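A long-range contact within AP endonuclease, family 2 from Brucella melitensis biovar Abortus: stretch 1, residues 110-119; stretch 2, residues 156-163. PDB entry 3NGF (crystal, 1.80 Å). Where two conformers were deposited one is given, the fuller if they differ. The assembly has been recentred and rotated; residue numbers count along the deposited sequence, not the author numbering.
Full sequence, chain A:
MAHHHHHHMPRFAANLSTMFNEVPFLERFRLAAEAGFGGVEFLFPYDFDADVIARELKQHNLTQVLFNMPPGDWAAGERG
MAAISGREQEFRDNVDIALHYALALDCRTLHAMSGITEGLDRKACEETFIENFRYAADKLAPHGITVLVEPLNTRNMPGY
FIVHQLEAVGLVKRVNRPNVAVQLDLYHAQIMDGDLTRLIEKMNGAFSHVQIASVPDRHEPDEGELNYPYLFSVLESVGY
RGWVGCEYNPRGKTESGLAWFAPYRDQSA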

# COMPACT_ATOMS: atom_id res chain seq x y z
N LEU A 110 4.52 -5.62 3.17
CA LEU A 110 4.73 -5.65 1.73
C LEU A 110 3.40 -5.88 1.04
O LEU A 110 2.62 -6.73 1.49
N HIS A 111 3.15 -5.14 -0.03
CA HIS A 111 1.98 -5.33 -0.87
C HIS A 111 2.32 -6.24 -2.07
O HIS A 111 3.20 -5.91 -2.88
N ALA A 112 1.64 -7.38 -2.17
CA ALA A 112 1.77 -8.26 -3.33
C ALA A 112 0.64 -7.98 -4.31
O ALA A 112 -0.52 -8.28 -4.02
N MET A 113 0.98 -7.41 -5.47
CA MET A 113 0.00 -7.09 -6.51
C MET A 113 -0.50 -8.36 -7.22
O MET A 113 0.23 -9.35 -7.37
N SER A 114 -1.75 -8.31 -7.66
CA SER A 114 -2.44 -9.50 -8.17
C SER A 114 -2.47 -9.65 -9.69
O SER A 114 -2.54 -10.77 -10.20
N GLY A 115 -2.49 -8.53 -10.41
CA GLY A 115 -2.50 -8.56 -11.87
C GLY A 115 -3.85 -8.18 -12.43
O GLY A 115 -4.86 -8.17 -11.72
N ILE A 116 -3.84 -7.87 -13.73
CA ILE A 116 -5.05 -7.73 -14.54
C ILE A 116 -5.49 -9.15 -14.94
O ILE A 116 -4.77 -9.83 -15.70
N THR A 117 -6.66 -9.56 -14.44
CA THR A 117 -7.18 -10.92 -14.63
C THR A 117 -8.46 -11.01 -15.48
O THR A 117 -9.04 -12.09 -15.63
N GLU A 118 -8.90 -9.87 -16.03
CA GLU A 118 -10.04 -9.84 -16.94
C GLU A 118 -9.79 -10.81 -18.09
O GLU A 118 -8.71 -10.82 -18.67
N GLY A 119 -10.78 -11.63 -18.41
CA GLY A 119 -10.64 -12.62 -19.49
C GLY A 119 -9.99 -13.94 -19.06
O GLY A 119 -9.88 -14.88 -19.86
N ASN A 156 -9.61 3.59 -12.27
CA ASN A 156 -8.16 3.74 -12.38
C ASN A 156 -7.42 2.48 -12.82
O ASN A 156 -6.39 2.60 -13.45
N MET A 157 -7.94 1.29 -12.50
CA MET A 157 -7.30 0.02 -12.86
C MET A 157 -8.31 -0.98 -13.43
O MET A 157 -8.60 -2.01 -12.82
N PRO A 158 -8.87 -0.68 -14.62
CA PRO A 158 -9.87 -1.60 -15.18
C PRO A 158 -9.29 -2.99 -15.38
O PRO A 158 -8.17 -3.13 -15.85
N GLY A 159 -10.06 -4.01 -15.01
CA GLY A 159 -9.66 -5.40 -15.20
C GLY A 159 -8.79 -5.96 -14.09
O GLY A 159 -8.42 -7.14 -14.14
N TYR A 160 -8.49 -5.15 -13.09
CA TYR A 160 -7.73 -5.63 -11.93
C TYR A 160 -8.48 -6.73 -11.17
O TYR A 160 -9.72 -6.71 -11.05
N PHE A 161 -7.71 -7.67 -10.65
CA PHE A 161 -8.24 -8.85 -9.95
C PHE A 161 -9.19 -8.54 -8.81
O PHE A 161 -10.22 -9.18 -8.70
N ILE A 162 -8.84 -7.58 -7.95
CA ILE A 162 -9.57 -7.35 -6.70
C ILE A 162 -9.85 -5.86 -6.51
O ILE A 162 -8.93 -5.02 -6.50
N VAL A 163 -11.14 -5.53 -6.44
CA VAL A 163 -11.58 -4.12 -6.37
C VAL A 163 -12.66 -3.88 -5.30
O VAL A 163 -13.27 -2.79 -5.25

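Stretch 2 meets the loop that follows strand 110-111 through one backbone bridge, Ile 116 with Tyr 160, and its side chains are arranged around that bridge. Asn 156 stays out of reach. Met 157 is the first to engage: its CA-to-CB bond points toward stretch 1, and with chi1 t and chi2 p its CG lies 4.1 Å from CD1 of Ile 116. Ile 116 itself starts sideways, but its m, m rotamer brings CD1 back over the turn, 3.7 Å from O of Pro 158. Pro 158 adds little, its CD 6.3 Å from CD1 of Ile 116.

Met 157 to Tyr 160 forms a type II beta turn, closed by N of Tyr 160 donating to O of Met 157 at 3.2 Å. Gly 159 takes the positive-phi position, which by itself favours glycine, and the contact adds a second demand: a CB here would point toward stretch 1 and sit tightly, 3.1 Å from CG2 of Ile 116 and 3.3 Å from CB of Glu 118. With that space left free, O of Gly 159 accepts from N of Thr 117 at 3.0 Å and, weakly, from N of Glu 118 at 3.4 Å.

Tyr 160 has the largest area covered by the other stretch. Its CA-to-CB bond points away, yet chi1 t (chi2 68°) lets the long ring reach back to stretch 1. CD1 of Ile 116 lies at the ring edge, 4.1 Å from CD1 of Tyr 160, while CE of Met 113 (m, t, p) approaches CE1 of Tyr 160 at 4.3 Å. The ring ends in a well-placed polar group: N of Ser 114 donates to OH of Tyr 160 at 2.8 Å, almost linearly. Water 1 extends this anchor, 2.6 Å from OH of Tyr 160 and 2.7 Å from NE2 of His 111, whose chi1 is t.

Phe 161 contributes its backbone first, N donating to O of Gly 115 at 3.1 Å. Its side chain, also chi1 t, starts sideways and leads away, but remains lined by small polar residues: OG of Ser 114 (m) comes within 3.5 Å of CD2 of Phe 161, and OG1 of Thr 117 (p) lies at the ring edge, 3.5 Å from CB of Phe 161. The design rule is economical: backbone hydrogen bonds set the register, and a tyrosine hydroxyl pins the loop from the far end of its ring.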

# COMPACT_ATOMS: atom_id res chain seq x y z
CB LEU A 110 5.68 -6.77 1.33
CG LEU A 110 7.09 -6.68 1.88
CD1 LEU A 110 7.85 -8.00 1.62
CD2 LEU A 110 7.79 -5.51 1.21
CB HIS A 111 1.45 -3.96 -1.32
CG HIS A 111 0.40 -4.00 -2.38
ND1 HIS A 111 0.19 -2.94 -3.24
CD2 HIS A 111 -0.51 -4.95 -2.73
CE1 HIS A 111 -0.81 -3.23 -4.05
NE2 HIS A 111 -1.25 -4.44 -3.77
CB ALA A 112 1.74 -9.71 -2.89
CB MET A 113 0.61 -6.11 -7.51
CG MET A 113 1.03 -4.75 -6.88
SD MET A 113 1.36 -3.55 -8.17
CE MET A 113 -0.28 -3.14 -8.72
CB SER A 114 -3.87 -9.60 -7.60
OG SER A 114 -3.87 -10.05 -6.26
CB ILE A 116 -4.77 -6.90 -15.82
CG1 ILE A 116 -4.19 -5.52 -15.50
CG2 ILE A 116 -6.03 -6.78 -16.70
CD1 ILE A 116 -5.05 -4.70 -14.59
CB THR A 117 -7.45 -11.57 -13.27
OG1 THR A 117 -8.34 -10.75 -12.51
CG2 THR A 117 -6.12 -11.76 -12.52
CB GLU A 118 -10.25 -8.43 -17.48
CG GLU A 118 -11.34 -8.32 -18.54
CD GLU A 118 -12.73 -8.62 -17.99
OE1 GLU A 118 -12.83 -8.97 -16.79
OE2 GLU A 118 -13.72 -8.51 -18.75
CB ASN A 156 -7.55 4.24 -11.07
CG ASN A 156 -7.92 5.69 -10.78
OD1 ASN A 156 -8.39 6.00 -9.70
ND2 ASN A 156 -7.75 6.57 -11.77
CB MET A 157 -6.57 -0.58 -11.65
CG MET A 157 -5.38 -1.50 -12.02
SD MET A 157 -4.00 -0.65 -12.83
CE MET A 157 -3.21 0.15 -11.42
CB PRO A 158 -10.25 -0.97 -16.53
CG PRO A 158 -9.31 0.15 -16.77
CD PRO A 158 -8.57 0.46 -15.51
CB TYR A 160 -7.37 -4.47 -10.97
CG TYR A 160 -6.25 -4.81 -10.05
CD1 TYR A 160 -4.96 -5.00 -10.53
CD2 TYR A 160 -6.47 -4.95 -8.67
CE1 TYR A 160 -3.91 -5.33 -9.65
CE2 TYR A 160 -5.42 -5.29 -7.80
CZ TYR A 160 -4.15 -5.47 -8.30
OH TYR A 160 -3.11 -5.82 -7.44
CB PHE A 161 -7.07 -9.67 -9.40
CG PHE A 161 -7.49 -10.84 -8.56
CD1 PHE A 161 -8.20 -11.92 -9.12
CD2 PHE A 161 -7.14 -10.88 -7.22
CE1 PHE A 161 -8.57 -13.01 -8.33
CE2 PHE A 161 -7.50 -11.96 -6.42
CZ PHE A 161 -8.20 -13.03 -6.98
CB ILE A 162 -8.82 -7.98 -5.47
CG1 ILE A 162 -9.57 -7.73 -4.16
CG2 ILE A 162 -7.39 -7.48 -5.39
CD1 ILE A 162 -10.92 -8.34 -4.11
CB VAL A 163 -12.06 -3.62 -7.78
CG1 VAL A 163 -10.92 -3.70 -8.79
CG2 VAL A 163 -13.25 -4.42 -8.30
O HOH W 1 -3.51 -5.37 -4.92